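Local coordinates for tRNA-splicing endonuclease (PDB 2CV8), which probably cleaves precursor tRNAs at both splice sites to release the intron, leaving 2',3'-cyclic phosphate and 5'-hydroxyl ends, at residues Leu56-Lys61 against Val93-Arg98; Leu50-Tyr55 against Val103-Ile108. All coordinates share one frame; numbering follows the deposited sequence.

Interaction 1: residues Leu56-Lys61 against Val93-Arg98; sequences LVKKGK and VYEDLR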
ATOM      1  N   LEU B  56      26.688  -4.743   9.835  1.00 19.25           N
ATOM      2  CA  LEU B  56      27.981  -4.289  10.336  1.00 22.22           C
ATOM      3  C   LEU B  56      29.122  -5.245   9.991  1.00 27.61           C
ATOM      4  O   LEU B  56      30.234  -4.811   9.661  1.00 25.38           O
ATOM      5  CB  LEU B  56      27.916  -4.078  11.847  1.00  9.58           C
ATOM      6  CG  LEU B  56      27.001  -2.925  12.273  1.00 20.39           C
ATOM      7  CD1 LEU B  56      27.010  -2.798  13.794  1.00 16.98           C
ATOM      8  CD2 LEU B  56      27.464  -1.625  11.617  1.00  2.42           C
ATOM      9  N   VAL B  57      28.859  -6.542  10.075  1.00 24.40           N
ATOM     10  CA  VAL B  57      29.882  -7.513   9.731  1.00 20.50           C
ATOM     11  C   VAL B  57      30.259  -7.306   8.265  1.00 23.15           C
ATOM     12  O   VAL B  57      31.434  -7.167   7.927  1.00 22.86           O
ATOM     13  CB  VAL B  57      29.378  -8.952   9.918  1.00 25.73           C
ATOM     14  CG1 VAL B  57      30.266  -9.912   9.141  1.00  4.98           C
ATOM     15  CG2 VAL B  57      29.359  -9.310  11.404  1.00  6.65           C
ATOM     16  N   LYS B  58      29.250  -7.280   7.401  1.00 24.83           N
ATOM     17  CA  LYS B  58      29.464  -7.087   5.977  1.00 27.51           C
ATOM     18  C   LYS B  58      30.210  -5.783   5.718  1.00 26.32           C
ATOM     19  O   LYS B  58      30.957  -5.671   4.748  1.00 35.47           O
ATOM     20  CB  LYS B  58      28.122  -7.065   5.248  1.00 31.96           C
ATOM     21  CG  LYS B  58      28.207  -6.861   3.746  1.00 32.83           C
ATOM     22  CD  LYS B  58      26.861  -6.385   3.216  1.00 44.47           C
ATOM     23  CE  LYS B  58      26.893  -6.097   1.721  1.00 53.95           C
ATOM     24  NZ  LYS B  58      26.929  -7.339   0.904  1.00 45.41           N
ATOM     25  N   LYS B  59      30.013  -4.799   6.587  1.00  5.32           N
ATOM     26  CA  LYS B  59      30.668  -3.502   6.426  1.00 19.77           C
ATOM     27  C   LYS B  59      32.078  -3.519   6.994  1.00 22.57           C
ATOM     28  O   LYS B  59      32.786  -2.502   6.953  1.00  6.24           O
ATOM     29  CB  LYS B  59      29.865  -2.395   7.124  1.00 32.17           C
ATOM     30  CG  LYS B  59      28.462  -2.171   6.582  1.00 34.53           C
ATOM     31  CD  LYS B  59      28.435  -1.974   5.065  1.00 17.10           C
ATOM     32  CE  LYS B  59      29.289  -0.811   4.633  1.00 25.61           C
ATOM     33  NZ  LYS B  59      29.109  -0.544   3.175  1.00 41.03           N
ATOM     34  N   GLY B  60      32.472  -4.670   7.538  1.00 30.34           N
ATOM     35  CA  GLY B  60      33.798  -4.824   8.110  1.00 26.37           C
ATOM     36  C   GLY B  60      33.994  -4.037   9.388  1.00 26.39           C
ATOM     37  O   GLY B  60      35.103  -3.957   9.914  1.00 27.87           O
ATOM     38  N   LYS B  61      32.916  -3.447   9.890  1.00 29.95           N
ATOM     39  CA  LYS B  61      32.990  -2.671  11.114  1.00 22.71           C
ATOM     40  C   LYS B  61      32.747  -3.517  12.363  1.00 18.51           C
ATOM     41  O   LYS B  61      32.729  -2.997  13.475  1.00 26.15           O
ATOM     42  CB  LYS B  61      31.970  -1.530  11.072  1.00 18.79           C
ATOM     43  CG  LYS B  61      32.439  -0.282  10.336  1.00 36.44           C
ATOM     44  CD  LYS B  61      32.381  -0.434   8.835  1.00 61.17           C
ATOM     45  CE  LYS B  61      32.647   0.904   8.148  1.00 68.38           C
ATOM     46  NZ  LYS B  61      32.413   0.853   6.673  1.00 62.11           N
ATOM     47  N   VAL B  93      15.858  -4.521   2.745  1.00 21.70           N
ATOM     48  CA  VAL B  93      15.471  -3.120   2.891  1.00 29.38           C
ATOM     49  C   VAL B  93      16.406  -2.429   3.890  1.00 27.74           C
ATOM     50  O   VAL B  93      16.828  -1.290   3.666  1.00 28.78           O
ATOM     51  CB  VAL B  93      14.003  -2.943   3.387  1.00 26.39           C
ATOM     52  CG1 VAL B  93      13.644  -1.457   3.426  1.00 23.39           C
ATOM     53  CG2 VAL B  93      13.033  -3.665   2.474  1.00 16.09           C
ATOM     54  N   TYR B  94      16.734  -3.106   4.987  1.00 15.44           N
ATOM     55  CA  TYR B  94      17.623  -2.499   5.968  1.00 16.44           C
ATOM     56  C   TYR B  94      18.897  -2.037   5.289  1.00 19.33           C
ATOM     57  O   TYR B  94      19.273  -0.862   5.366  1.00 18.96           O
ATOM     58  CB  TYR B  94      18.018  -3.480   7.067  1.00  6.21           C
ATOM     59  CG  TYR B  94      18.891  -2.825   8.117  1.00  2.42           C
ATOM     60  CD1 TYR B  94      18.333  -2.125   9.176  1.00  2.42           C
ATOM     61  CD2 TYR B  94      20.269  -2.852   8.008  1.00 17.37           C
ATOM     62  CE1 TYR B  94      19.126  -1.469  10.101  1.00  2.42           C
ATOM     63  CE2 TYR B  94      21.079  -2.191   8.922  1.00 17.94           C
ATOM     64  CZ  TYR B  94      20.501  -1.498   9.966  1.00 12.19           C
ATOM     65  OH  TYR B  94      21.302  -0.803  10.834  1.00 17.70           O
ATOM     66  N   GLU B  95      19.555  -2.988   4.633  1.00 17.90           N
ATOM     67  CA  GLU B  95      20.808  -2.748   3.933  1.00 23.40           C
ATOM     68  C   GLU B  95      20.704  -1.651   2.879  1.00 26.45           C
ATOM     69  O   GLU B  95      21.488  -0.702   2.883  1.00 29.51           O
ATOM     70  CB  GLU B  95      21.274  -4.040   3.275  1.00 13.94           C
ATOM     71  CG  GLU B  95      22.584  -3.919   2.549  1.00 23.52           C
ATOM     72  CD  GLU B  95      22.895  -5.165   1.762  1.00 29.46           C
ATOM     73  OE1 GLU B  95      22.111  -5.479   0.835  1.00 37.23           O
ATOM     74  OE2 GLU B  95      23.912  -5.828   2.073  1.00 21.16           O
ATOM     75  N   ASP B  96      19.738  -1.795   1.974  1.00 29.63           N
ATOM     76  CA  ASP B  96      19.532  -0.834   0.901  1.00 20.54           C
ATOM     77  C   ASP B  96      19.357   0.567   1.454  1.00 24.09           C
ATOM     78  O   ASP B  96      19.979   1.517   0.981  1.00 27.11           O
ATOM     79  CB  ASP B  96      18.304  -1.234   0.084  1.00 21.54           C
ATOM     80  CG  ASP B  96      18.054  -0.317  -1.120  1.00 33.91           C
ATOM     81  OD1 ASP B  96      17.166   0.562  -1.038  1.00 18.55           O
ATOM     82  OD2 ASP B  96      18.740  -0.487  -2.153  1.00 30.04           O
ATOM     83  N   LEU B  97      18.513   0.699   2.466  1.00 17.22           N
ATOM     84  CA  LEU B  97      18.280   1.996   3.054  1.00 19.63           C
ATOM     85  C   LEU B  97      19.511   2.489   3.783  1.00 23.93           C
ATOM     86  O   LEU B  97      19.871   3.666   3.702  1.00 21.17           O
ATOM     87  CB  LEU B  97      17.091   1.940   4.006  1.00 22.75           C
ATOM     88  CG  LEU B  97      15.728   1.855   3.312  1.00 27.89           C
ATOM     89  CD1 LEU B  97      14.616   2.022   4.336  1.00 20.18           C
ATOM     90  CD2 LEU B  97      15.624   2.943   2.254  1.00 26.80           C
ATOM     91  N   ARG B  98      20.164   1.584   4.493  1.00 29.23           N
ATOM     92  CA  ARG B  98      21.351   1.955   5.237  1.00 34.65           C
ATOM     93  C   ARG B  98      22.456   2.363   4.252  1.00 34.37           C
ATOM     94  O   ARG B  98      23.144   3.367   4.439  1.00 33.43           O
ATOM     95  CB  ARG B  98      21.804   0.772   6.088  1.00 22.45           C
ATOM     96  CG  ARG B  98      22.537   1.175   7.326  1.00 23.94           C
ATOM     97  CD  ARG B  98      21.589   1.627   8.418  1.00 26.24           C
ATOM     98  NE  ARG B  98      22.274   2.526   9.343  1.00 33.82           N
ATOM     99  CZ  ARG B  98      21.912   2.748  10.602  1.00 26.33           C
ATOM    100  NH1 ARG B  98      20.867   2.138  11.126  1.00 43.48           N
ATOM    101  NH2 ARG B  98      22.600   3.596  11.337  1.00 18.36           N
TER
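K58 and E95 alone join the two segments, through one charged pair in which K58 NZ stands 3.6 Å from E95 OE2, a salt bridge. The two side chains cross at about a right angle. E95 reaches out straight, with CG anti to the backbone N (chi1 -179°), while the lysine chain runs extended as far as CE and then bends, chi4 (74°) leaving NZ beyond CE. The same oxygen also rests, closer still, against the aliphatic end of the lysine, CD and CE. K58 is exposed, so this side is loose and open to solvent; just beyond it helix 50-58 ends in a Schellman motif, with G60 N bonded to V57 O at 2.7 Å and K61 N to L56 O at 3.0 Å. Packing is tighter one to two turns earlier in that helix, where Y94 lies on I51 and E52, and both E95 and R98 meet Y55. K59, just past the end of helix 50-58, adds a salt bridge to E99 of helix 87-99. Helix 87-99 packs on helix 50-58 and on strands 103-106 and 170-178, L97 meeting V104 and Y172; L56 packs instead on helix 15-25.

Interaction 2: residues Leu50-Tyr55 against Val103-Ile108; sequences LIEGVY and VVRSGI
R105 NH2 is shared by three oxygens: it donates a hydrogen bond to G28 O and a weak one to Y26 O, and lies 3.9 Å from E52 OE2. This last pair is a long, purely electrostatic salt bridge, the oxygen being too far off the guanidinium plane for an N-H to aim at it; the carboxylate and guanidinium planes are 57° apart. E52 OE2 takes its own hydrogen bond from G28 N, so both charged groups are tied to one glycine of the loop after helix 15-25. The other oxygen, OE1, receives a weak bond from S49 N, just ahead of helix 50-58, which helps to fix the carboxylate's rotation. R105 begins by pointing away from the helix and comes back through bends at chi2 (-110°) and chi3 (95°). The backbones stay apart, E52 CA and V104 CA being separated by 9.3 Å. Strand 103-106 pairs antiparallel with strand 114-117, where R105 packs on Y117, a predicted active-site residue. The arrangement is an interdomain junction, joining a helix of the N-terminal domain to the outermost strand, within this chain, of the catalytic domain's mixed sheet.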
ATOM      1  N   LEU B  50      20.096  -9.255  14.706  1.00 25.24           N
ATOM      2  CA  LEU B  50      20.822  -9.947  13.650  1.00 25.64           C
ATOM      3  C   LEU B  50      20.910  -9.099  12.386  1.00 26.51           C
ATOM      4  O   LEU B  50      21.951  -9.066  11.730  1.00 24.03           O
ATOM      5  CB  LEU B  50      20.170 -11.292  13.341  1.00 31.99           C
ATOM      6  CG  LEU B  50      20.649 -12.410  14.267  1.00 49.01           C
ATOM      7  CD1 LEU B  50      19.801 -13.660  14.085  1.00 41.20           C
ATOM      8  CD2 LEU B  50      22.120 -12.688  13.974  1.00 42.50           C
ATOM      9  N   ILE B  51      19.826  -8.402  12.051  1.00 29.22           N
ATOM     10  CA  ILE B  51      19.822  -7.554  10.864  1.00 22.41           C
ATOM     11  C   ILE B  51      20.938  -6.508  10.950  1.00 21.13           C
ATOM     12  O   ILE B  51      21.667  -6.296   9.986  1.00 18.94           O
ATOM     13  CB  ILE B  51      18.451  -6.871  10.681  1.00 20.58           C
ATOM     14  CG1 ILE B  51      17.424  -7.911  10.245  1.00 14.90           C
ATOM     15  CG2 ILE B  51      18.521  -5.794   9.627  1.00  3.61           C
ATOM     16  CD1 ILE B  51      16.040  -7.347  10.058  1.00 26.17           C
ATOM     17  N   GLU B  52      21.072  -5.864  12.104  1.00 17.26           N
ATOM     18  CA  GLU B  52      22.117  -4.868  12.299  1.00 12.52           C
ATOM     19  C   GLU B  52      23.507  -5.523  12.311  1.00 21.30           C
ATOM     20  O   GLU B  52      24.444  -5.054  11.654  1.00 12.49           O
ATOM     21  CB  GLU B  52      21.912  -4.136  13.623  1.00 26.96           C
ATOM     22  CG  GLU B  52      20.673  -3.293  13.672  1.00 27.21           C
ATOM     23  CD  GLU B  52      20.600  -2.469  14.930  1.00 38.56           C
ATOM     24  OE1 GLU B  52      20.528  -3.062  16.025  1.00 12.24           O
ATOM     25  OE2 GLU B  52      20.622  -1.226  14.826  1.00 42.13           O
ATOM     26  N   GLY B  53      23.635  -6.604  13.076  1.00 33.11           N
ATOM     27  CA  GLY B  53      24.906  -7.296  13.160  1.00 31.42           C
ATOM     28  C   GLY B  53      25.421  -7.796  11.820  1.00 33.90           C
ATOM     29  O   GLY B  53      26.602  -7.642  11.498  1.00 32.88           O
ATOM     30  N   VAL B  54      24.536  -8.407  11.040  1.00 29.11           N
ATOM     31  CA  VAL B  54      24.912  -8.929   9.741  1.00 31.40           C
ATOM     32  C   VAL B  54      25.373  -7.772   8.855  1.00 34.32           C
ATOM     33  O   VAL B  54      26.335  -7.907   8.098  1.00 35.82           O
ATOM     34  CB  VAL B  54      23.721  -9.703   9.078  1.00 37.48           C
ATOM     35  CG1 VAL B  54      24.070 -10.113   7.647  1.00 38.24           C
ATOM     36  CG2 VAL B  54      23.401 -10.952   9.894  1.00 22.03           C
ATOM     37  N   TYR B  55      24.699  -6.628   8.959  1.00 34.32           N
ATOM     38  CA  TYR B  55      25.078  -5.465   8.161  1.00 32.80           C
ATOM     39  C   TYR B  55      26.482  -4.999   8.540  1.00 37.56           C
ATOM     40  O   TYR B  55      27.358  -4.878   7.673  1.00 32.61           O
ATOM     41  CB  TYR B  55      24.097  -4.308   8.371  1.00 26.45           C
ATOM     42  CG  TYR B  55      24.430  -3.096   7.524  1.00 29.43           C
ATOM     43  CD1 TYR B  55      24.464  -3.190   6.134  1.00 32.89           C
ATOM     44  CD2 TYR B  55      24.754  -1.872   8.109  1.00 29.26           C
ATOM     45  CE1 TYR B  55      24.816  -2.101   5.345  1.00 20.67           C
ATOM     46  CE2 TYR B  55      25.111  -0.772   7.326  1.00 25.74           C
ATOM     47  CZ  TYR B  55      25.139  -0.902   5.942  1.00 25.59           C
ATOM     48  OH  TYR B  55      25.496   0.156   5.148  1.00 31.28           O
ATOM     49  N   VAL B 103      19.422   6.553   8.442  1.00  9.03           N
ATOM     50  CA  VAL B 103      19.675   5.936   9.730  1.00 21.20           C
ATOM     51  C   VAL B 103      18.399   5.113   9.931  1.00 27.97           C
ATOM     52  O   VAL B 103      17.298   5.652   9.994  1.00 28.93           O
ATOM     53  CB  VAL B 103      19.838   6.997  10.837  1.00 34.13           C
ATOM     54  CG1 VAL B 103      20.036   6.346  12.193  1.00 25.95           C
ATOM     55  CG2 VAL B 103      21.039   7.845  10.523  1.00 36.28           C
ATOM     56  N   VAL B 104      18.558   3.800   9.993  1.00 30.04           N
ATOM     57  CA  VAL B 104      17.439   2.883  10.131  1.00 27.16           C
ATOM     58  C   VAL B 104      17.276   2.300  11.528  1.00 28.89           C
ATOM     59  O   VAL B 104      18.173   1.650  12.051  1.00 33.40           O
ATOM     60  CB  VAL B 104      17.601   1.719   9.138  1.00 13.61           C
ATOM     61  CG1 VAL B 104      16.382   0.802   9.183  1.00 17.18           C
ATOM     62  CG2 VAL B 104      17.833   2.279   7.749  1.00  7.45           C
ATOM     63  N   ARG B 105      16.111   2.522  12.119  1.00 34.92           N
ATOM     64  CA  ARG B 105      15.819   2.009  13.446  1.00 28.67           C
ATOM     65  C   ARG B 105      14.608   1.096  13.360  1.00 29.60           C
ATOM     66  O   ARG B 105      13.978   0.976  12.309  1.00 32.88           O
ATOM     67  CB  ARG B 105      15.494   3.157  14.404  1.00 38.71           C
ATOM     68  CG  ARG B 105      16.595   4.190  14.582  1.00 48.78           C
ATOM     69  CD  ARG B 105      17.202   4.112  15.972  1.00 48.88           C
ATOM     70  NE  ARG B 105      18.402   3.281  15.996  1.00 54.50           N
ATOM     71  CZ  ARG B 105      18.843   2.627  17.070  1.00 52.53           C
ATOM     72  NH1 ARG B 105      18.179   2.696  18.217  1.00 37.60           N
ATOM     73  NH2 ARG B 105      19.960   1.915  16.998  1.00 53.90           N
ATOM     74  N   SER B 106      14.283   0.457  14.477  1.00 33.93           N
ATOM     75  CA  SER B 106      13.127  -0.420  14.542  1.00 28.13           C
ATOM     76  C   SER B 106      11.918   0.468  14.358  1.00 34.50           C
ATOM     77  O   SER B 106      11.926   1.613  14.796  1.00 34.66           O
ATOM     78  CB  SER B 106      13.057  -1.094  15.912  1.00 35.53           C
ATOM     79  OG  SER B 106      11.948  -1.970  16.001  1.00 43.93           O
ATOM     80  N   GLY B 107      10.884  -0.045  13.705  1.00 36.36           N
ATOM     81  CA  GLY B 107       9.683   0.747  13.519  1.00 35.83           C
ATOM     82  C   GLY B 107       8.476   0.095  14.169  1.00 42.12           C
ATOM     83  O   GLY B 107       7.338   0.487  13.907  1.00 40.78           O
ATOM     84  N   ILE B 108       8.720  -0.896  15.026  1.00 34.04           N
ATOM     85  CA  ILE B 108       7.642  -1.615  15.690  1.00 38.64           C
ATOM     86  C   ILE B 108       6.754  -0.751  16.596  1.00 46.36           C
ATOM     87  O   ILE B 108       5.529  -0.911  16.596  1.00 49.34           O
ATOM     88  CB  ILE B 108       8.203  -2.816  16.470  1.00 46.91           C
ATOM     89  CG1 ILE B 108       8.927  -3.743  15.496  1.00 40.21           C
ATOM     90  CG2 ILE B 108       7.074  -3.587  17.147  1.00 59.21           C
ATOM     91  CD1 ILE B 108       9.503  -4.970  16.135  1.00 52.11           C
TER

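Both interactions tie helix 50-58 of the N-terminal domain to the catalytic domain, interaction 1 through helix 87-99 and interaction 2 through strand 103-106, which follows it in the chain. Their centres are 9 Å apart. Interaction 1 is a surface contact at the helix's C-terminal end, away from the annotated sites; interaction 2 is partly buried near the centre of the chain, beside a predicted catalytic tyrosine. Each rests on one salt bridge, but the inner pair is long and relies on loop backbone groups for its hydrogen bonds. Y94 and R98 of helix 87-99 also reach V104, so they bridge the two sites.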